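Local coordinates for chromosome partition protein Smc (Pyrococcus furiosus, PDB 3KTA) that is probably required for chromosome condensation and partitioning, its two terminal regions combining into an ABC-type ATPase domain, at residues G30-I36 and L48-P54; V78-Q82 and S114-F120; V104-A108 and R126-N132. All coordinates share one frame; numbering follows the deposited sequence.

How the interactions relate
The chain is the C-terminal part of Smc, which joins the N-terminal part to complete an ABC-type ATPase, and the three contacts illustrate how one lobe is assembled from successive elements. Interaction 1 closes first along the chain, as the hairpin of strands 32-37 and 48-53; helix 67-84, next in order, then supplies the first segment of interaction 2. Interactions 2 and 3 interleave along the chain, sharing helix 101-114 and the turn into strand 119-123 and on to helix 127-130. Their centres are about 16 Å apart, whereas interaction 1 lies about 20 and 24 Å, centre to centre, from interactions 2 and 3. Interaction 3 lies on the side of the bound bis(adenosine)-5'-pentaphosphate.

Interaction 1 (G30-I36 and L48-P54); sequences GGSARLI and LEIEAKP
The guanidinium of Arg-34 meets Glu-51 OE1 at its edge and carries Ile-36 CG1 over one face, 3.6 Å above its plane and offset toward the rim. That single oxygen accepts from two of its nitrogens: Arg-34 NH2 lies 2.8 Å from Glu-51 OE1, and Arg-34 NE is 3.2 Å from the same atom. The oxygen is in the guanidinium plane, yet both nitrogens come from above one face of the carboxylate, the two planes standing 60° apart. A bend at chi3 (-57°) brings the arginine alongside its partner, and Ile-36 CD1 presses on Glu-51 CB at 3.7 Å. With an alanine in place of Glu-51, Arg-34 would probably lose its charge partner across the strands and be freer to swing away from Ile-36. Beneath this lies a two-stranded beta hairpin with a long connection, strands 32-37 and 48-53, in which Ser-32, Arg-34 and Ile-36 form hydrogen-bonded pairs with Lys-53, Glu-51 and Glu-49. Side chains alternate between two faces. Opposite the salt bridge, Ala-33 CB meets Ala-52 CB at 3.9 Å and Leu-35 CD2 meets Ile-50 CG1 at 3.9 Å; Phe-20 of helix 4-27 covers Ala-33 and Leu-35. At the end of the hairpin joined by the loop, Leu-48 O accepts a hydrogen bond from Arg-159 of the neighbouring chain.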
ATOM      1  N   GLY B  30     -11.667  17.168 -17.240  1.00 27.54           N
ATOM      2  CA  GLY B  30     -12.976  17.248 -17.863  1.00 29.27           C
ATOM      3  C   GLY B  30     -14.049  16.435 -17.158  1.00 30.76           C
ATOM      4  O   GLY B  30     -15.230  16.525 -17.497  1.00 29.04           O
ATOM      5  N   GLY B  31     -13.647  15.633 -16.179  1.00 27.46           N
ATOM      6  CA  GLY B  31     -14.594  14.826 -15.434  1.00 23.76           C
ATOM      7  C   GLY B  31     -14.808  15.373 -14.032  1.00 21.11           C
ATOM      8  O   GLY B  31     -14.125  16.298 -13.601  1.00 21.13           O
ATOM      9  N   SER B  32     -15.781  14.810 -13.327  1.00 20.47           N
ATOM     10  CA  SER B  32     -16.068  15.235 -11.960  1.00 19.47           C
ATOM     11  C   SER B  32     -16.646  14.083 -11.157  1.00 20.42           C
ATOM     12  O   SER B  32     -17.165  13.118 -11.716  1.00 19.45           O
ATOM     13  CB  SER B  32     -17.045  16.420 -11.960  1.00 21.17           C
ATOM     14  OG  SER B  32     -18.341  16.020 -12.385  1.00 21.94           O
ATOM     15  N   ALA B  33     -16.554  14.181  -9.837  1.00 18.46           N
ATOM     16  CA  ALA B  33     -17.132  13.156  -8.983  1.00 18.71           C
ATOM     17  C   ALA B  33     -17.446  13.709  -7.604  1.00 17.74           C
ATOM     18  O   ALA B  33     -16.895  14.735  -7.197  1.00 18.02           O
ATOM     19  CB  ALA B  33     -16.198  11.952  -8.875  1.00 17.86           C
ATOM     20  N   ARG B  34     -18.345  13.027  -6.896  1.00 17.88           N
ATOM     21  CA  ARG B  34     -18.779  13.444  -5.560  1.00 17.03           C
ATOM     22  C   ARG B  34     -18.863  12.265  -4.599  1.00 19.63           C
ATOM     23  O   ARG B  34     -19.125  11.128  -5.007  1.00 19.74           O
ATOM     24  CB  ARG B  34     -20.183  14.073  -5.597  1.00 22.28           C
ATOM     25  CG  ARG B  34     -20.313  15.418  -6.253  1.00 30.75           C
ATOM     26  CD  ARG B  34     -21.734  15.950  -6.013  1.00 31.48           C
ATOM     27  NE  ARG B  34     -22.758  15.033  -6.516  1.00 33.89           N
ATOM     28  CZ  ARG B  34     -23.885  14.725  -5.876  1.00 39.90           C
ATOM     29  NH1 ARG B  34     -24.154  15.250  -4.685  1.00 37.85           N
ATOM     30  NH2 ARG B  34     -24.750  13.883  -6.427  1.00 39.79           N
ATOM     31  N   LEU B  35     -18.648  12.554  -3.321  1.00 15.44           N
ATOM     32  CA  LEU B  35     -19.029  11.658  -2.235  1.00 17.85           C
ATOM     33  C   LEU B  35     -20.391  12.102  -1.712  1.00 18.14           C
ATOM     34  O   LEU B  35     -20.651  13.299  -1.558  1.00 20.67           O
ATOM     35  CB  LEU B  35     -18.014  11.698  -1.096  1.00 17.29           C
ATOM     36  CG  LEU B  35     -16.558  11.357  -1.423  1.00 16.66           C
ATOM     37  CD1 LEU B  35     -15.757  11.262  -0.142  1.00 17.56           C
ATOM     38  CD2 LEU B  35     -16.460  10.060  -2.216  1.00 19.84           C
ATOM     39  N   ILE B  36     -21.260  11.135  -1.431  1.00 20.13           N
ATOM     40  CA  ILE B  36     -22.610  11.445  -0.978  1.00 22.80           C
ATOM     41  C   ILE B  36     -22.955  10.611   0.243  1.00 23.17           C
ATOM     42  O   ILE B  36     -22.819   9.397   0.209  1.00 21.28           O
ATOM     43  CB  ILE B  36     -23.621  11.115  -2.084  1.00 25.33           C
ATOM     44  CG1 ILE B  36     -23.236  11.827  -3.383  1.00 22.43           C
ATOM     45  CG2 ILE B  36     -25.040  11.480  -1.653  1.00 27.34           C
ATOM     46  CD1 ILE B  36     -24.028  11.372  -4.581  1.00 27.83           C
ATOM     47  N   LEU B  48     -21.858   5.617   2.543  1.00 22.89           N
ATOM     48  CA  LEU B  48     -21.233   6.719   1.832  1.00 21.37           C
ATOM     49  C   LEU B  48     -21.053   6.281   0.386  1.00 22.50           C
ATOM     50  O   LEU B  48     -20.345   5.306   0.099  1.00 22.78           O
ATOM     51  CB  LEU B  48     -19.908   7.091   2.510  1.00 21.13           C
ATOM     52  CG  LEU B  48     -19.142   8.338   2.057  1.00 22.89           C
ATOM     53  CD1 LEU B  48     -18.118   8.723   3.109  1.00 23.36           C
ATOM     54  CD2 LEU B  48     -18.472   8.106   0.718  1.00 23.68           C
ATOM     55  N   GLU B  49     -21.725   6.977  -0.526  1.00 21.96           N
ATOM     56  CA  GLU B  49     -21.736   6.573  -1.925  1.00 22.18           C
ATOM     57  C   GLU B  49     -20.764   7.397  -2.740  1.00 20.15           C
ATOM     58  O   GLU B  49     -20.399   8.491  -2.347  1.00 20.99           O
ATOM     59  CB  GLU B  49     -23.139   6.707  -2.523  1.00 27.76           C
ATOM     60  CG  GLU B  49     -23.926   5.396  -2.579  1.00 33.65           C
ATOM     61  CD  GLU B  49     -23.480   4.475  -3.710  0.36 30.32           C
ATOM     62  OE1 GLU B  49     -22.296   4.522  -4.118  0.75 29.77           O
ATOM     63  OE2 GLU B  49     -24.324   3.692  -4.189  0.63 35.02           O
ATOM     64  N   ILE B  50     -20.352   6.856  -3.878  1.00 22.88           N
ATOM     65  CA  ILE B  50     -19.554   7.602  -4.841  1.00 21.85           C
ATOM     66  C   ILE B  50     -20.392   7.786  -6.088  1.00 25.75           C
ATOM     67  O   ILE B  50     -20.992   6.832  -6.578  1.00 24.43           O
ATOM     68  CB  ILE B  50     -18.265   6.835  -5.211  1.00 21.52           C
ATOM     69  CG1 ILE B  50     -17.369   6.694  -3.982  1.00 23.11           C
ATOM     70  CG2 ILE B  50     -17.520   7.542  -6.348  1.00 22.31           C
ATOM     71  CD1 ILE B  50     -16.141   5.836  -4.203  1.00 27.93           C
ATOM     72  N   GLU B  51     -20.457   9.015  -6.582  1.00 20.77           N
ATOM     73  CA  GLU B  51     -21.110   9.307  -7.851  1.00 23.23           C
ATOM     74  C   GLU B  51     -20.132  10.002  -8.790  1.00 24.56           C
ATOM     75  O   GLU B  51     -19.667  11.109  -8.511  1.00 22.36           O
ATOM     76  CB  GLU B  51     -22.351  10.176  -7.628  1.00 25.92           C
ATOM     77  CG  GLU B  51     -22.950  10.732  -8.900  1.00 30.95           C
ATOM     78  CD  GLU B  51     -23.971  11.810  -8.625  0.39 30.56           C
ATOM     79  OE1 GLU B  51     -23.660  13.002  -8.853  0.94 31.64           O
ATOM     80  OE2 GLU B  51     -25.081  11.462  -8.169  0.84 33.42           O
ATOM     81  N   ALA B  52     -19.831   9.362  -9.913  1.00 22.71           N
ATOM     82  CA  ALA B  52     -18.823   9.898 -10.813  1.00 21.75           C
ATOM     83  C   ALA B  52     -19.345  10.177 -12.226  1.00 23.44           C
ATOM     84  O   ALA B  52     -20.174   9.443 -12.763  1.00 26.49           O
ATOM     85  CB  ALA B  52     -17.614   8.968 -10.862  1.00 22.93           C
ATOM     86  N   LYS B  53     -18.837  11.253 -12.809  1.00 21.30           N
ATOM     87  CA  LYS B  53     -19.102  11.621 -14.191  1.00 24.91           C
ATOM     88  C   LYS B  53     -17.750  11.710 -14.868  1.00 24.64           C
ATOM     89  O   LYS B  53     -17.156  12.779 -14.909  1.00 26.41           O
ATOM     90  CB  LYS B  53     -19.769  13.000 -14.249  1.00 28.14           C
ATOM     91  CG  LYS B  53     -21.073  13.115 -13.476  1.00 30.21           C
ATOM     92  CD  LYS B  53     -21.592  14.555 -13.476  1.00 28.08           C
ATOM     93  CE  LYS B  53     -22.904  14.659 -12.719  1.00 27.14           C
ATOM     94  NZ  LYS B  53     -23.437  16.049 -12.749  1.00 27.35           N
ATOM     95  N   PRO B  54     -17.244  10.578 -15.376  1.00 26.76           N
ATOM     96  CA  PRO B  54     -15.911  10.503 -15.991  1.00 27.59           C
ATOM     97  C   PRO B  54     -15.697  11.541 -17.095  1.00 28.41           C
ATOM     98  O   PRO B  54     -14.579  12.046 -17.242  1.00 30.03           O
ATOM     99  CB  PRO B  54     -15.877   9.087 -16.571  1.00 30.20           C
ATOM    100  CG  PRO B  54     -16.798   8.308 -15.697  1.00 28.87           C
ATOM    101  CD  PRO B  54     -17.902   9.262 -15.310  1.00 28.85           C
TER

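Interaction 2 (V78-Q82 and S114-F120); sequences VFAIQ and SSKESQF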
ATOM      1  N   VAL B  78      -8.548   7.253  -2.083  1.00 11.56           N
ATOM      2  CA  VAL B  78      -7.399   7.006  -1.211  1.00 12.07           C
ATOM      3  C   VAL B  78      -6.644   8.311  -0.968  1.00 12.05           C
ATOM      4  O   VAL B  78      -6.297   8.661   0.173  1.00 12.90           O
ATOM      5  CB  VAL B  78      -6.438   5.984  -1.839  1.00 14.66           C
ATOM      6  CG1 VAL B  78      -5.099   5.933  -1.047  1.00 13.71           C
ATOM      7  CG2 VAL B  78      -7.087   4.612  -1.897  1.00 14.23           C
ATOM      8  N   PHE B  79      -6.396   9.031  -2.055  1.00 12.46           N
ATOM      9  CA  PHE B  79      -5.666  10.294  -1.952  1.00 12.82           C
ATOM     10  C   PHE B  79      -6.439  11.424  -1.271  1.00 13.68           C
ATOM     11  O   PHE B  79      -5.822  12.317  -0.683  1.00 12.26           O
ATOM     12  CB  PHE B  79      -5.076  10.684  -3.311  1.00 12.44           C
ATOM     13  CG  PHE B  79      -3.825   9.915  -3.639  1.00 14.78           C
ATOM     14  CD1 PHE B  79      -2.593  10.370  -3.187  1.00 15.58           C
ATOM     15  CD2 PHE B  79      -3.880   8.717  -4.306  1.00 19.89           C
ATOM     16  CE1 PHE B  79      -1.430   9.671  -3.446  1.00 17.08           C
ATOM     17  CE2 PHE B  79      -2.716   7.996  -4.564  1.00 19.45           C
ATOM     18  CZ  PHE B  79      -1.487   8.485  -4.130  1.00 18.08           C
ATOM     19  N   ALA B  80      -7.776  11.372  -1.323  1.00 11.84           N
ATOM     20  CA  ALA B  80      -8.621  12.340  -0.618  1.00 12.73           C
ATOM     21  C   ALA B  80      -8.441  12.175   0.888  1.00 11.34           C
ATOM     22  O   ALA B  80      -8.358  13.152   1.634  1.00 12.56           O
ATOM     23  CB  ALA B  80     -10.113  12.146  -1.013  1.00 11.74           C
ATOM     24  N   ILE B  81      -8.382  10.923   1.331  1.00 10.41           N
ATOM     25  CA  ILE B  81      -8.090  10.634   2.719  1.00 11.57           C
ATOM     26  C   ILE B  81      -6.661  11.067   3.064  1.00 11.86           C
ATOM     27  O   ILE B  81      -6.425  11.700   4.084  1.00 13.14           O
ATOM     28  CB  ILE B  81      -8.278   9.130   3.010  1.00 13.76           C
ATOM     29  CG1 ILE B  81      -9.726   8.734   2.730  1.00 13.94           C
ATOM     30  CG2 ILE B  81      -7.931   8.824   4.459  1.00 15.47           C
ATOM     31  CD1 ILE B  81      -9.982   7.224   2.819  1.00 16.99           C
ATOM     32  N   GLN B  82      -5.709  10.707   2.210  1.00 13.52           N
ATOM     33  CA  GLN B  82      -4.306  10.989   2.497  1.00 12.71           C
ATOM     34  C   GLN B  82      -4.085  12.480   2.707  1.00 13.24           C
ATOM     35  O   GLN B  82      -3.308  12.887   3.570  1.00 12.97           O
ATOM     36  CB  GLN B  82      -3.414  10.472   1.359  1.00 11.03           C
ATOM     37  CG  GLN B  82      -1.913  10.493   1.687  1.00 12.58           C
ATOM     38  CD  GLN B  82      -1.261  11.818   1.380  1.00 13.79           C
ATOM     39  OE1 GLN B  82      -1.798  12.643   0.626  1.00 14.45           O
ATOM     40  NE2 GLN B  82      -0.079  12.030   1.952  1.00 13.08           N
ATOM     41  N   SER B 114       2.203  14.072  -2.852  1.00 13.48           N
ATOM     42  CA  SER B 114       1.781  13.505  -1.566  1.00 14.39           C
ATOM     43  C   SER B 114       2.959  12.999  -0.750  1.00 15.57           C
ATOM     44  O   SER B 114       2.862  12.899   0.475  1.00 15.16           O
ATOM     45  CB  SER B 114       0.777  12.363  -1.779  1.00 15.46           C
ATOM     46  OG  SER B 114      -0.379  12.847  -2.434  1.00 15.71           O
ATOM     47  N   SER B 115       4.059  12.664  -1.422  1.00 14.92           N
ATOM     48  CA  SER B 115       5.226  12.107  -0.733  1.00 14.21           C
ATOM     49  C   SER B 115       5.934  13.131   0.148  1.00 15.46           C
ATOM     50  O   SER B 115       6.835  12.786   0.898  1.00 15.13           O
ATOM     51  CB  SER B 115       6.208  11.480  -1.732  1.00 14.74           C
ATOM     52  OG  SER B 115       6.841  12.491  -2.491  1.00 17.32           O
ATOM     53  N   LYS B 116       5.515  14.389   0.072  1.00 16.63           N
ATOM     54  CA  LYS B 116       6.001  15.374   1.033  1.00 17.09           C
ATOM     55  C   LYS B 116       5.509  15.083   2.453  1.00 18.10           C
ATOM     56  O   LYS B 116       6.143  15.502   3.423  1.00 20.79           O
ATOM     57  CB  LYS B 116       5.592  16.790   0.619  1.00 20.79           C
ATOM     58  CG  LYS B 116       6.178  17.233  -0.713  1.00 25.38           C
ATOM     59  CD  LYS B 116       5.563  18.559  -1.168  1.00 30.01           C
ATOM     60  CE  LYS B 116       6.140  19.007  -2.503  1.00 35.26           C
ATOM     61  NZ  LYS B 116       5.533  20.285  -2.974  1.00 39.72           N
ATOM     62  N   GLU B 117       4.387  14.367   2.569  1.00 16.10           N
ATOM     63  CA  GLU B 117       3.720  14.141   3.859  1.00 15.21           C
ATOM     64  C   GLU B 117       3.598  12.666   4.260  1.00 16.05           C
ATOM     65  O   GLU B 117       3.397  12.365   5.435  1.00 18.08           O
ATOM     66  CB  GLU B 117       2.316  14.770   3.882  1.00 16.27           C
ATOM     67  CG  GLU B 117       2.272  16.252   3.539  1.00 22.11           C
ATOM     68  CD  GLU B 117       3.048  17.107   4.523  0.93 27.29           C
ATOM     69  OE1 GLU B 117       3.304  16.642   5.650  0.78 25.46           O
ATOM     70  OE2 GLU B 117       3.400  18.250   4.168  0.60 29.37           O
ATOM     71  N   SER B 118       3.705  11.759   3.291  1.00 14.10           N
ATOM     72  CA  SER B 118       3.679  10.322   3.574  1.00 11.86           C
ATOM     73  C   SER B 118       4.742   9.610   2.748  1.00 10.74           C
ATOM     74  O   SER B 118       5.127  10.088   1.680  1.00 12.71           O
ATOM     75  CB  SER B 118       2.311   9.712   3.217  1.00 12.65           C
ATOM     76  OG  SER B 118       1.257  10.292   3.964  1.00 14.58           O
ATOM     77  N   GLN B 119       5.164   8.436   3.214  1.00 11.20           N
ATOM     78  CA  GLN B 119       6.053   7.568   2.461  1.00 10.00           C
ATOM     79  C   GLN B 119       5.222   6.727   1.481  1.00 10.72           C
ATOM     80  O   GLN B 119       4.135   6.259   1.826  1.00 11.56           O
ATOM     81  CB  GLN B 119       6.800   6.663   3.442  1.00 11.49           C
ATOM     82  CG  GLN B 119       7.702   5.617   2.802  1.00 12.76           C
ATOM     83  CD  GLN B 119       8.441   4.838   3.883  1.00 12.65           C
ATOM     84  OE1 GLN B 119       7.819   4.324   4.819  1.00 13.43           O
ATOM     85  NE2 GLN B 119       9.760   4.770   3.778  1.00 12.69           N
ATOM     86  N   PHE B 120       5.732   6.549   0.265  1.00 11.17           N
ATOM     87  CA  PHE B 120       5.085   5.702  -0.732  1.00 11.46           C
ATOM     88  C   PHE B 120       6.038   4.641  -1.231  1.00 10.44           C
ATOM     89  O   PHE B 120       7.169   4.960  -1.629  1.00 12.24           O
ATOM     90  CB  PHE B 120       4.607   6.565  -1.918  1.00 11.27           C
ATOM     91  CG  PHE B 120       3.421   7.392  -1.588  1.00 10.87           C
ATOM     92  CD1 PHE B 120       3.567   8.630  -0.961  1.00 10.82           C
ATOM     93  CD2 PHE B 120       2.138   6.920  -1.847  1.00 11.52           C
ATOM     94  CE1 PHE B 120       2.456   9.388  -0.641  1.00 12.62           C
ATOM     95  CE2 PHE B 120       1.030   7.667  -1.511  1.00 11.94           C
ATOM     96  CZ  PHE B 120       1.182   8.896  -0.902  1.00 12.59           C
TER
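One side-chain hydrogen bond ties Gln-82 to Ser-118: NE2 of the glutamine donates to the serine OG at 3.0 Å, nearly straight (168°), with the oxygen lying close to the amide plane. A bend at chi2 (-86°) turns the amide out of the line of the chain and toward the serine. Ser-118 OG is also hydrogen-bonded to the carbonyl of Ala-87, so this hydroxyl links the helix to the lead-in of strand 89-93. The other end of the same amide sits against Ser-114, with Gln-82 OE1 3.5 Å from Ser-114 CB; the serine hydroxyl itself is bonded to Leu-110 O, one turn back in its helix. These polar groups lie at the beta-alpha-beta crossover of a P-loop-type ATPase lobe: helix 101-114 links the parallel strands 89-93 and 119-123, and helix 67-84, which begins within the Ser-Gly-Gly of the ABC signature motif, packs against the junction between helix and second strand. The aromatic contact is of another sort. The rings of Phe-79 and Phe-120 arrive from opposite directions and meet rim to rim, their planes only 6° apart and centroids 5.7 Å from each other, with neither ring over the face of the other; Phe-79 CE1 touches Phe-120 CE2 at 3.7 Å. Ser-114 OG comes to the edge of the Phe-79 ring, 3.4 Å from CD1. Phe-120 stacks in turn with Tyr-90, and its strand pairs in parallel with a strand of the neighbouring chain, so the sheet runs on across the interface.

Interaction 3 (V104-A108 and R126-N132); sequences VKRVA and RDVMMAN
Met-129, present as selenomethionine, threads along helix 101-114 and touches three of its residues in turn. Its CB rests against Val-104 CG1 at 3.8 Å. The chain then bends at chi2 (66°), which brings SE beside Ala-108, 3.9 Å from CB, and a second bend at chi3 (89°) carries the terminal CE to Val-107 CG1 at 4.0 Å. Val-104 is the counterpart on the longer helix, its two methyls dividing the work. Val-104 CG1 also meets Val-128 CG2 at 3.5 Å, the two valines crossing at about a right angle. Val-104 CG2 lies over one face of the Arg-126 guanidinium, 3.6 Å from NH2. The small side chain of Ala-108 allows a close approach to the backbone of the short helix, its CB coming 3.6 Å from Val-128 O. Arg-126 occupies the N-cap position of helix 127-130, and its carbonyl accepts from Met-129 N and Met-130 N. The guanidinium makes a salt bridge to Asp-101 and a hydrogen bond to Leu-99 O; it thus fastens the start of the short helix to the segment that leads from Glu-94, a residue of the nucleotide pocket, into helix 101-114. The Arg-126 side chain is about 12 Å from the bound bis(adenosine)-5'-pentaphosphate. The two helices, then, meet mainly through apolar side chains, with the arginine's polar bonds at one end: one valine methyl covers a face of its guanidinium and its N-H groups turn to Asp-101 and Leu-99, a setting likely to hold that charge in a fixed orientation.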
ATOM      1  N   VAL B 104      -1.595   7.242 -15.830  1.00 13.90           N
ATOM      2  CA  VAL B 104      -0.524   6.853 -14.903  1.00 14.08           C
ATOM      3  C   VAL B 104       0.353   8.058 -14.524  1.00 13.18           C
ATOM      4  O   VAL B 104       0.699   8.229 -13.357  1.00 12.47           O
ATOM      5  CB  VAL B 104       0.348   5.705 -15.467  1.00 14.90           C
ATOM      6  CG1 VAL B 104       1.521   5.421 -14.544  1.00 13.59           C
ATOM      7  CG2 VAL B 104      -0.494   4.441 -15.655  1.00 16.27           C
ATOM      8  N   LYS B 105       0.696   8.910 -15.493  1.00 13.97           N
ATOM      9  CA  LYS B 105       1.494  10.094 -15.172  1.00 13.59           C
ATOM     10  C   LYS B 105       0.804  10.983 -14.142  1.00 12.05           C
ATOM     11  O   LYS B 105       1.458  11.511 -13.237  1.00 14.33           O
ATOM     12  CB  LYS B 105       1.815  10.908 -16.439  1.00 15.12           C
ATOM     13  CG  LYS B 105       2.711  12.145 -16.226  1.00 17.95           C
ATOM     14  CD  LYS B 105       4.010  11.781 -15.509  1.00 18.58           C
ATOM     15  CE  LYS B 105       5.066  12.897 -15.611  1.00 20.98           C
ATOM     16  NZ  LYS B 105       4.564  14.238 -15.241  1.00 18.59           N
ATOM     17  N   ARG B 106      -0.508  11.156 -14.281  1.00 13.14           N
ATOM     18  CA  ARG B 106      -1.232  12.018 -13.353  1.00 13.28           C
ATOM     19  C   ARG B 106      -1.225  11.392 -11.961  1.00 13.97           C
ATOM     20  O   ARG B 106      -1.089  12.095 -10.957  1.00 13.47           O
ATOM     21  CB  ARG B 106      -2.648  12.321 -13.842  1.00 16.11           C
ATOM     22  CG  ARG B 106      -2.615  13.276 -15.048  1.00 16.68           C
ATOM     23  CD  ARG B 106      -3.991  13.787 -15.421  1.00 18.78           C
ATOM     24  NE  ARG B 106      -4.769  12.777 -16.112  1.00 20.73           N
ATOM     25  CZ  ARG B 106      -4.817  12.640 -17.433  1.00 19.85           C
ATOM     26  NH1 ARG B 106      -4.112  13.453 -18.222  1.00 20.89           N
ATOM     27  NH2 ARG B 106      -5.565  11.683 -17.961  1.00 23.24           N
ATOM     28  N   VAL B 107      -1.346  10.071 -11.917  1.00 11.89           N
ATOM     29  CA  VAL B 107      -1.247   9.378 -10.624  1.00 11.65           C
ATOM     30  C   VAL B 107       0.152   9.540 -10.014  1.00 12.85           C
ATOM     31  O   VAL B 107       0.293   9.833  -8.814  1.00 12.00           O
ATOM     32  CB  VAL B 107      -1.650   7.900 -10.749  1.00 11.22           C
ATOM     33  CG1 VAL B 107      -1.343   7.124  -9.453  1.00 11.20           C
ATOM     34  CG2 VAL B 107      -3.119   7.822 -11.067  1.00 14.34           C
ATOM     35  N   ALA B 108       1.184   9.367 -10.838  1.00 11.48           N
ATOM     36  CA  ALA B 108       2.558   9.519 -10.392  1.00 11.53           C
ATOM     37  C   ALA B 108       2.836  10.937  -9.874  1.00 14.50           C
ATOM     38  O   ALA B 108       3.533  11.119  -8.870  1.00 12.17           O
ATOM     39  CB  ALA B 108       3.521   9.157 -11.526  1.00 12.73           C
ATOM     40  N   ARG B 126       5.706   0.219 -15.019  1.00 12.43           N
ATOM     41  CA  ARG B 126       5.460   1.367 -15.899  1.00 13.30           C
ATOM     42  C   ARG B 126       6.501   2.475 -15.753  1.00 14.30           C
ATOM     43  O   ARG B 126       6.634   3.114 -14.684  1.00 13.18           O
ATOM     44  CB  ARG B 126       4.067   1.954 -15.658  1.00 14.36           C
ATOM     45  CG  ARG B 126       2.944   0.932 -15.761  1.00 16.92           C
ATOM     46  CD  ARG B 126       2.726   0.481 -17.223  1.00 17.25           C
ATOM     47  NE  ARG B 126       2.153   1.563 -18.010  1.00 15.87           N
ATOM     48  CZ  ARG B 126       0.855   1.868 -18.037  1.00 19.48           C
ATOM     49  NH1 ARG B 126      -0.016   1.162 -17.328  1.00 16.54           N
ATOM     50  NH2 ARG B 126       0.430   2.891 -18.772  1.00 18.45           N
ATOM     51  N   ASP B 127       7.219   2.740 -16.845  1.00 13.90           N
ATOM     52  CA  ASP B 127       8.180   3.830 -16.861  1.00 15.98           C
ATOM     53  C   ASP B 127       7.619   5.171 -16.391  1.00 14.57           C
ATOM     54  O   ASP B 127       8.285   5.879 -15.638  1.00 13.97           O
ATOM     55  CB  ASP B 127       8.861   3.958 -18.238  1.00 15.79           C
ATOM     56  CG  ASP B 127       7.872   4.009 -19.405  1.00 20.26           C
ATOM     57  OD1 ASP B 127       6.684   4.352 -19.233  1.00 24.23           O
ATOM     58  OD2 ASP B 127       8.310   3.709 -20.534  1.00 30.38           O
ATOM     59  N   VAL B 128       6.403   5.525 -16.817  1.00 13.79           N
ATOM     60  CA  VAL B 128       5.841   6.823 -16.466  1.00 15.95           C
ATOM     61  C   VAL B 128       5.449   6.891 -14.991  1.00 13.63           C
ATOM     62  O   VAL B 128       5.260   7.980 -14.461  1.00 15.72           O
ATOM     63  CB  VAL B 128       4.648   7.214 -17.366  1.00 17.30           C
ATOM     64  CG1 VAL B 128       5.115   7.372 -18.788  1.00 21.50           C
ATOM     65  CG2 VAL B 128       3.575   6.167 -17.315  1.00 15.51           C
HETATM   66  N   MSE B 129       5.325   5.731 -14.344  1.00 13.17           N
HETATM   67  CA  MSE B 129       5.124   5.698 -12.900  1.00 14.40           C
HETATM   68  C   MSE B 129       6.431   5.888 -12.135  1.00 14.63           C
HETATM   69  O   MSE B 129       6.434   6.602 -11.122  1.00 15.84           O
HETATM   70  CB  MSE B 129       4.469   4.379 -12.449  1.00 13.44           C
HETATM   71  CG  MSE B 129       4.343   4.234 -10.913  1.00 13.91           C
HETATM   72 SE   MSE B 129       3.124   5.517 -10.089  0.93 16.49          SE
HETATM   73  CE  MSE B 129       1.517   4.446 -10.249  1.00 17.58           C
HETATM   74  N   MSE B 130       7.497   5.236 -12.631  1.00 16.50           N
HETATM   75  CA  MSE B 130       8.836   5.097 -12.016  1.00 17.78           C
HETATM   76  C   MSE B 130       9.703   6.361 -12.083  1.00 14.41           C
HETATM   77  O   MSE B 130      10.541   6.601 -11.211  1.00 13.61           O
HETATM   78  CB  MSE B 130       9.614   3.876 -12.678  1.00 20.74           C
HETATM   79  CG  MSE B 130      10.862   4.136 -13.755  1.00  0.00           C
HETATM   80 SE   MSE B 130      11.910   2.507 -13.722  0.13 27.76          SE
HETATM   81  CE  MSE B 130      12.210   2.457 -11.804  0.04 18.24           C
ATOM     82  N   ALA B 131       9.506   7.151 -13.131  1.00 13.13           N
ATOM     83  CA  ALA B 131      10.545   8.069 -13.605  1.00 15.64           C
ATOM     84  C   ALA B 131      11.039   9.079 -12.578  1.00 18.89           C
ATOM     85  O   ALA B 131      12.234   9.415 -12.560  1.00 20.73           O
ATOM     86  CB  ALA B 131      10.059   8.789 -14.860  1.00 16.00           C
ATOM     87  N   ASN B 132      10.126   9.583 -11.752  1.00 14.15           N
ATOM     88  CA  ASN B 132      10.469  10.581 -10.750  1.00 18.38           C
ATOM     89  C   ASN B 132      10.510  10.058  -9.320  1.00 15.45           C
ATOM     90  O   ASN B 132      10.414  10.837  -8.379  1.00 17.28           O
ATOM     91  CB  ASN B 132       9.500  11.763 -10.828  1.00 20.60           C
ATOM     92  CG  ASN B 132       9.616  12.516 -12.131  1.00 26.64           C
ATOM     93  OD1 ASN B 132      10.720  12.785 -12.606  1.00 30.81           O
ATOM     94  ND2 ASN B 132       8.476  12.861 -12.721  1.00 28.45           N
TER